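Local coordinates for protein ATP-dependent 6-phosphofructokinase isozyme 2 (Escherichia coli, PDB 3UMO) that uses ATP, with magnesium as cofactor, to phosphorylate D-fructose 6-phosphate to fructose 1,6-bisphosphate, the first committing step of glycolysis, and works as a homodimer, at residues Leu225-Gly229 / Gln240-Pro244; Arg277-Ala281 / Ile303-Ser308. The contacts are given in a common frame with arbitrary orientation. Residues are numbered along the deposited sequence.

Interaction 1 (Leu225-Gly229 / Gln240-Pro244); sequences LGPQG and QVVPP. With ATP (adenosine-5'-triphosphate), chain E.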
loop_
_atom_site.group_PDB
_atom_site.type_symbol
_atom_site.label_atom_id
_atom_site.label_comp_id
_atom_site.label_asym_id
_atom_site.label_seq_id
_atom_site.Cartn_x
_atom_site.Cartn_y
_atom_site.Cartn_z
ATOM N N LEU A 225 16.614 -21.674 -1.474
ATOM C CA LEU A 225 15.247 -21.737 -1.971
ATOM C C LEU A 225 14.250 -21.100 -1.001
ATOM O O LEU A 225 13.084 -21.506 -0.949
ATOM C CB LEU A 225 14.872 -23.202 -2.177
ATOM C CG LEU A 225 15.813 -24.019 -3.066
ATOM C CD1 LEU A 225 15.408 -25.492 -3.083
ATOM C CD2 LEU A 225 15.838 -23.458 -4.472
ATOM N N GLY A 226 14.700 -20.104 -0.242
ATOM C CA GLY A 226 13.821 -19.443 0.715
ATOM C C GLY A 226 13.257 -20.449 1.711
ATOM O O GLY A 226 14.015 -21.218 2.293
ATOM N N PRO A 227 11.921 -20.479 1.882
ATOM C CA PRO A 227 11.320 -21.414 2.845
ATOM C C PRO A 227 11.475 -22.882 2.443
ATOM O O PRO A 227 11.275 -23.774 3.266
ATOM C CB PRO A 227 9.837 -21.014 2.846
ATOM C CG PRO A 227 9.606 -20.412 1.504
ATOM C CD PRO A 227 10.900 -19.708 1.146
ATOM N N GLN A 228 11.842 -23.144 1.193
ATOM C CA GLN A 228 12.054 -24.527 0.766
ATOM C C GLN A 228 13.435 -25.071 1.136
ATOM O O GLN A 228 13.745 -26.243 0.883
ATOM C CB GLN A 228 11.777 -24.669 -0.739
ATOM C CG GLN A 228 10.298 -24.588 -1.049
ATOM C CD GLN A 228 9.990 -24.552 -2.522
ATOM O OE1 GLN A 228 10.884 -24.373 -3.351
ATOM N NE2 GLN A 228 8.713 -24.713 -2.860
ATOM N N GLY A 229 14.261 -24.228 1.752
ATOM C CA GLY A 229 15.579 -24.653 2.182
ATOM C C GLY A 229 16.644 -24.449 1.124
ATOM O O GLY A 229 16.851 -23.341 0.636
ATOM N N GLN A 240 18.845 -32.075 -1.068
ATOM C CA GLN A 240 17.977 -30.975 -0.704
ATOM C C GLN A 240 17.719 -31.044 0.787
ATOM O O GLN A 240 17.490 -32.122 1.350
ATOM C CB GLN A 240 16.649 -30.972 -1.481
ATOM C CG GLN A 240 15.775 -29.758 -1.104
ATOM C CD GLN A 240 14.600 -29.503 -2.040
ATOM O OE1 GLN A 240 14.433 -30.180 -3.058
ATOM N NE2 GLN A 240 13.776 -28.505 -1.692
ATOM N N VAL A 241 17.778 -29.889 1.427
ATOM C CA VAL A 241 17.495 -29.803 2.847
ATOM C C VAL A 241 16.385 -28.786 3.044
ATOM O O VAL A 241 16.494 -27.651 2.581
ATOM C CB VAL A 241 18.741 -29.378 3.631
ATOM C CG1 VAL A 241 18.384 -29.128 5.104
ATOM C CG2 VAL A 241 19.816 -30.443 3.516
ATOM N N VAL A 242 15.316 -29.203 3.719
ATOM C CA VAL A 242 14.164 -28.336 3.964
ATOM C C VAL A 242 14.107 -27.985 5.452
ATOM O O VAL A 242 14.290 -28.859 6.299
ATOM C CB VAL A 242 12.870 -29.053 3.539
ATOM C CG1 VAL A 242 11.668 -28.103 3.535
ATOM C CG2 VAL A 242 13.068 -29.665 2.159
ATOM N N PRO A 243 13.863 -26.703 5.774
ATOM C CA PRO A 243 13.774 -26.300 7.181
ATOM C C PRO A 243 12.546 -26.905 7.841
ATOM O O PRO A 243 11.599 -27.306 7.156
ATOM C CB PRO A 243 13.575 -24.776 7.111
ATOM C CG PRO A 243 13.737 -24.386 5.686
ATOM C CD PRO A 243 13.545 -25.602 4.855
ATOM N N PRO A 244 12.545 -26.959 9.178
ATOM C CA PRO A 244 11.346 -27.408 9.886
ATOM C C PRO A 244 10.216 -26.396 9.724
ATOM O O PRO A 244 10.476 -25.229 9.399
ATOM C CB PRO A 244 11.808 -27.479 11.350
ATOM C CG PRO A 244 13.002 -26.596 11.428
ATOM C CD PRO A 244 13.669 -26.688 10.089
HETATM P PG ATP E . 18.805 -12.778 1.236
HETATM O O1G ATP E . 20.119 -12.408 0.643
HETATM O O2G ATP E . 18.925 -12.410 2.712
HETATM O O3G ATP E . 17.650 -12.085 0.598
HETATM P PB ATP E . 18.703 -15.156 -0.125
HETATM O O1B ATP E . 17.583 -14.734 -1.124
HETATM O O2B ATP E . 20.124 -15.129 -0.726
HETATM O O3B ATP E . 18.630 -14.325 1.234
HETATM P PA ATP E . 17.215 -17.439 0.802
HETATM O O1A ATP E . 15.985 -16.589 0.690
HETATM O O2A ATP E . 17.108 -18.768 0.051
HETATM O O3A ATP E . 18.471 -16.665 0.319
HETATM O "O5'" ATP E . 17.491 -17.675 2.370
HETATM C "C5'" ATP E . 18.472 -18.575 2.760
HETATM C "C4'" ATP E . 18.090 -19.603 3.726
HETATM O "O4'" ATP E . 17.348 -18.966 4.789
HETATM C "C3'" ATP E . 17.131 -20.572 3.170
HETATM O "O3'" ATP E . 17.767 -21.583 2.485
HETATM C "C2'" ATP E . 16.413 -21.041 4.368
HETATM O "O2'" ATP E . 17.207 -21.888 5.094
HETATM C "C1'" ATP E . 16.257 -19.786 5.138
HETATM N N9 ATP E . 14.999 -19.112 4.823
HETATM C C8 ATP E . 14.838 -18.083 3.972
HETATM N N7 ATP E . 13.521 -17.757 3.965
HETATM C C5 ATP E . 12.859 -18.577 4.807
HETATM C C6 ATP E . 11.520 -18.694 5.194
HETATM N N6 ATP E . 10.466 -17.783 4.634
HETATM N N1 ATP E . 11.190 -19.649 6.080
HETATM C C2 ATP E . 12.116 -20.478 6.592
HETATM N N3 ATP E . 13.402 -20.384 6.242
HETATM C C4 ATP E . 13.799 -19.449 5.361
HETATM O O HOH W 1 11.960 -27.081 -3.418
#

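Interaction 2 (Arg277-Ala281 / Ile303-Ser308); sequences RFGVA and IYAYLS. With ATP (adenosine-5'-triphosphate), chain E.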
loop_
_atom_site.group_PDB
_atom_site.type_symbol
_atom_site.label_atom_id
_atom_site.label_comp_id
_atom_site.label_asym_id
_atom_site.label_seq_id
_atom_site.Cartn_x
_atom_site.Cartn_y
_atom_site.Cartn_z
ATOM N N ARG A 277 23.065 -28.571 5.612
ATOM C CA ARG A 277 22.215 -28.640 6.793
ATOM C C ARG A 277 22.466 -27.467 7.736
ATOM O O ARG A 277 21.526 -26.842 8.207
ATOM C CB ARG A 277 22.429 -29.943 7.555
ATOM C CG ARG A 277 21.810 -31.152 6.909
ATOM C CD ARG A 277 21.844 -32.328 7.888
ATOM N NE ARG A 277 21.620 -33.626 7.254
ATOM C CZ ARG A 277 20.473 -34.013 6.703
ATOM N NH1 ARG A 277 19.423 -33.201 6.686
ATOM N NH2 ARG A 277 20.377 -35.219 6.160
ATOM N N PHE A 278 23.734 -27.182 8.014
ATOM C CA PHE A 278 24.081 -26.097 8.919
ATOM C C PHE A 278 23.704 -24.762 8.285
ATOM O O PHE A 278 23.242 -23.847 8.971
ATOM C CB PHE A 278 25.574 -26.133 9.250
ATOM C CG PHE A 278 25.947 -25.334 10.464
ATOM C CD1 PHE A 278 25.340 -25.584 11.684
ATOM C CD2 PHE A 278 26.924 -24.350 10.396
ATOM C CE1 PHE A 278 25.684 -24.855 12.813
ATOM C CE2 PHE A 278 27.272 -23.612 11.529
ATOM C CZ PHE A 278 26.651 -23.867 12.734
ATOM N N GLY A 279 23.875 -24.663 6.968
ATOM C CA GLY A 279 23.467 -23.474 6.233
ATOM C C GLY A 279 21.971 -23.209 6.355
ATOM O O GLY A 279 21.547 -22.082 6.630
ATOM N N VAL A 280 21.161 -24.239 6.130
ATOM C CA VAL A 280 19.715 -24.095 6.267
ATOM C C VAL A 280 19.340 -23.767 7.710
ATOM O O VAL A 280 18.466 -22.929 7.952
ATOM C CB VAL A 280 18.958 -25.352 5.772
ATOM C CG1 VAL A 280 17.512 -25.365 6.286
ATOM C CG2 VAL A 280 18.983 -25.395 4.254
ATOM N N ALA A 281 20.001 -24.420 8.664
ATOM C CA ALA A 281 19.726 -24.152 10.077
ATOM C C ALA A 281 19.955 -22.683 10.426
ATOM O O ALA A 281 19.122 -22.061 11.090
ATOM C CB ALA A 281 20.555 -25.067 10.990
ATOM N N ILE A 303 17.760 -26.073 15.280
ATOM C CA ILE A 303 17.328 -26.470 13.943
ATOM C C ILE A 303 18.275 -27.521 13.356
ATOM O O ILE A 303 17.830 -28.527 12.800
ATOM C CB ILE A 303 17.209 -25.259 12.996
ATOM C CG1 ILE A 303 16.109 -24.316 13.492
ATOM C CG2 ILE A 303 16.902 -25.733 11.569
ATOM C CD1 ILE A 303 16.117 -22.937 12.839
ATOM N N TYR A 304 19.580 -27.301 13.499
ATOM C CA TYR A 304 20.559 -28.264 13.001
ATOM C C TYR A 304 20.382 -29.649 13.628
ATOM O O TYR A 304 20.468 -30.660 12.934
ATOM C CB TYR A 304 21.986 -27.750 13.210
ATOM C CG TYR A 304 23.053 -28.696 12.709
ATOM C CD1 TYR A 304 23.333 -28.805 11.352
ATOM C CD2 TYR A 304 23.780 -29.484 13.596
ATOM C CE1 TYR A 304 24.310 -29.670 10.890
ATOM C CE2 TYR A 304 24.758 -30.352 13.148
ATOM C CZ TYR A 304 25.020 -30.441 11.796
ATOM O OH TYR A 304 25.994 -31.308 11.361
ATOM N N ALA A 305 20.124 -29.696 14.932
ATOM C CA ALA A 305 19.876 -30.970 15.608
ATOM C C ALA A 305 18.676 -31.698 15.005
ATOM O O ALA A 305 18.712 -32.916 14.800
ATOM C CB ALA A 305 19.671 -30.753 17.102
ATOM N N TYR A 306 17.616 -30.945 14.722
ATOM C CA TYR A 306 16.422 -31.503 14.093
ATOM C C TYR A 306 16.744 -32.063 12.712
ATOM O O TYR A 306 16.348 -33.175 12.386
ATOM C CB TYR A 306 15.326 -30.442 13.993
ATOM C CG TYR A 306 14.154 -30.815 13.108
ATOM C CD1 TYR A 306 13.098 -31.574 13.601
ATOM C CD2 TYR A 306 14.091 -30.386 11.785
ATOM C CE1 TYR A 306 12.023 -31.904 12.800
ATOM C CE2 TYR A 306 13.020 -30.717 10.977
ATOM C CZ TYR A 306 11.988 -31.472 11.492
ATOM O OH TYR A 306 10.919 -31.798 10.689
ATOM N N LEU A 307 17.465 -31.290 11.904
ATOM C CA LEU A 307 17.825 -31.727 10.558
ATOM C C LEU A 307 18.744 -32.949 10.566
ATOM O O LEU A 307 18.785 -33.710 9.594
ATOM C CB LEU A 307 18.498 -30.589 9.790
ATOM C CG LEU A 307 17.677 -29.321 9.570
ATOM C CD1 LEU A 307 18.561 -28.228 8.994
ATOM C CD2 LEU A 307 16.488 -29.599 8.663
ATOM N N SER A 308 19.471 -33.138 11.662
ATOM C CA SER A 308 20.446 -34.224 11.755
ATOM C C SER A 308 19.922 -35.437 12.517
ATOM O O SER A 308 20.632 -36.433 12.676
ATOM C CB SER A 308 21.732 -33.725 12.419
ATOM O OG SER A 308 22.311 -32.662 11.690
HETATM P PG ATP E . 18.805 -12.778 1.236
HETATM O O1G ATP E . 20.119 -12.408 0.643
HETATM O O2G ATP E . 18.925 -12.410 2.712
HETATM O O3G ATP E . 17.650 -12.085 0.598
HETATM P PB ATP E . 18.703 -15.156 -0.125
HETATM O O1B ATP E . 17.583 -14.734 -1.124
HETATM O O2B ATP E . 20.124 -15.129 -0.726
HETATM O O3B ATP E . 18.630 -14.325 1.234
HETATM P PA ATP E . 17.215 -17.439 0.802
HETATM O O1A ATP E . 15.985 -16.589 0.690
HETATM O O2A ATP E . 17.108 -18.768 0.051
HETATM O O3A ATP E . 18.471 -16.665 0.319
HETATM O "O5'" ATP E . 17.491 -17.675 2.370
HETATM C "C5'" ATP E . 18.472 -18.575 2.760
HETATM C "C4'" ATP E . 18.090 -19.603 3.726
HETATM O "O4'" ATP E . 17.348 -18.966 4.789
HETATM C "C3'" ATP E . 17.131 -20.572 3.170
HETATM O "O3'" ATP E . 17.767 -21.583 2.485
HETATM C "C2'" ATP E . 16.413 -21.041 4.368
HETATM O "O2'" ATP E . 17.207 -21.888 5.094
HETATM C "C1'" ATP E . 16.257 -19.786 5.138
HETATM N N9 ATP E . 14.999 -19.112 4.823
HETATM C C8 ATP E . 14.838 -18.083 3.972
HETATM N N7 ATP E . 13.521 -17.757 3.965
HETATM C C5 ATP E . 12.859 -18.577 4.807
HETATM C C6 ATP E . 11.520 -18.694 5.194
HETATM N N6 ATP E . 10.466 -17.783 4.634
HETATM N N1 ATP E . 11.190 -19.649 6.080
HETATM C C2 ATP E . 12.116 -20.478 6.592
HETATM N N3 ATP E . 13.402 -20.384 6.242
HETATM C C4 ATP E . 13.799 -19.449 5.361
HETATM O O HOH W 2 17.009 -33.616 7.336
#

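Interaction 1 (Leu225-Gly229 / Gln240-Pro244)
A tight backbone turn that holds ATP packs here against the end of a neighbouring strand and the proline-rich chain that follows it. Residues 225-229 join strand 221-224 to strand 230-233 of a three-stranded antiparallel sheet whose third strand, 238-241, runs into Val242 and Pro243. Leu225 N bonds to Gly229 O (2.7 Å), Gln228 N to Leu225 O (3.0 Å) and Gly229 N to Gly226 O (3.1 Å), closing the turn around a short 3-10 segment. Pro243 covers its back, CD lying 3.3 Å from Pro227 O and 3.5 Å from Gly229 N. Gly229 lets the chains come this close: its CA makes a CA-H...O contact with Val241 O at 3.2 Å, and a CB would collide with that oxygen. This turn, with its two glycines, is part of the ATP site of the ribokinase (PfkB) fold. Gly226 N donates to O2A of the ATP alpha-phosphate (2.8 Å), ribose O3' donates to Gly229 O (2.7 Å), and Pro227 CA lies 3.6 Å from adenine C6. At the other margin Gln240 stretches its amide back to the turn: NE2 makes a weak hydrogen bond to Gln228 O (3.4 Å), lies 3.7 Å from Leu225 CD1 and donates to water 1 (2.9 Å), which in turn bonds weakly to Gln228 OE1 (2.9 Å). Gln228 NE2 bonds Pro227 O of the second subunit, a reciprocal pairing that, with Pro227 and Val242 each packed on their counterparts, places the turn at a subunit interface.

Interaction 2 (Arg277-Ala281 / Ile303-Ser308)
From Ile303 onward the C-terminal helix 297-307 packs on helix 272-286: Ile303 CG2 rests 3.6 Å from Ala281 CA and 3.8 Å from Ala281 CB, where the two backbones come nearest (CA atoms of Ile303 and Ala281, 5.1 Å). Tyr304 follows, its CB 3.8 Å from Ala281 CB, so the small alanine side chain fits beside the base of the tyrosine. The Tyr304 ring receives the edge of Phe278 on its face in a T-shaped stack, centroids 5.5 Å apart and planes at 89°, and its CE1 lies 3.8 Å from Arg277 CB. This is helix-helix packing in the alpha/beta ribokinase fold, with short-segment axes 8.7 Å apart and N-to-C directions at 137°. One turn on, Leu307 turns its CA-to-CB bond toward the same helix, and its CD1 stands 4.1 Å from Val280 CG1 and 4.2 Å from Ala281 CB. The backbone carbonyl of Val280 touches the nucleotide, Val280 O accepting a weak hydrogen bond from ATP O2' (3.3 Å). Water 2 bridges Leu307 O (2.9 Å) and, weakly, Arg277 NH1 (2.5 Å); the guanidinium has a stronger partner in Glu273, a salt bridge through NH2. Ser308 folds its OG back onto Tyr304 O (3.0 Å), and Arg277 CD passes 3.8 Å from that OG.

Interactions 1 and 2 lie side by side, their centres 10 Å apart, and share ATP: the turn of 225-229 binds the alpha-phosphate and O3', whereas in interaction 2 the backbone O of Val280 takes a weak hydrogen bond from O2'. The chain at 240-244 runs between the nucleotide loop and the helix pair. Val242 O meets Leu307 CD2 at 3.3 Å, Pro244 CB meets Tyr306 CE2 at 3.5 Å, Pro244 CD meets Ile303 CG2 at 3.7 Å and Val241 O meets Val280 CG2 at 3.8 Å. Ser284, on the same helix as 277-281, adds a further ATP hydrogen bond and touches Pro243, while Lys27 of the third subunit binds this ATP from another chain.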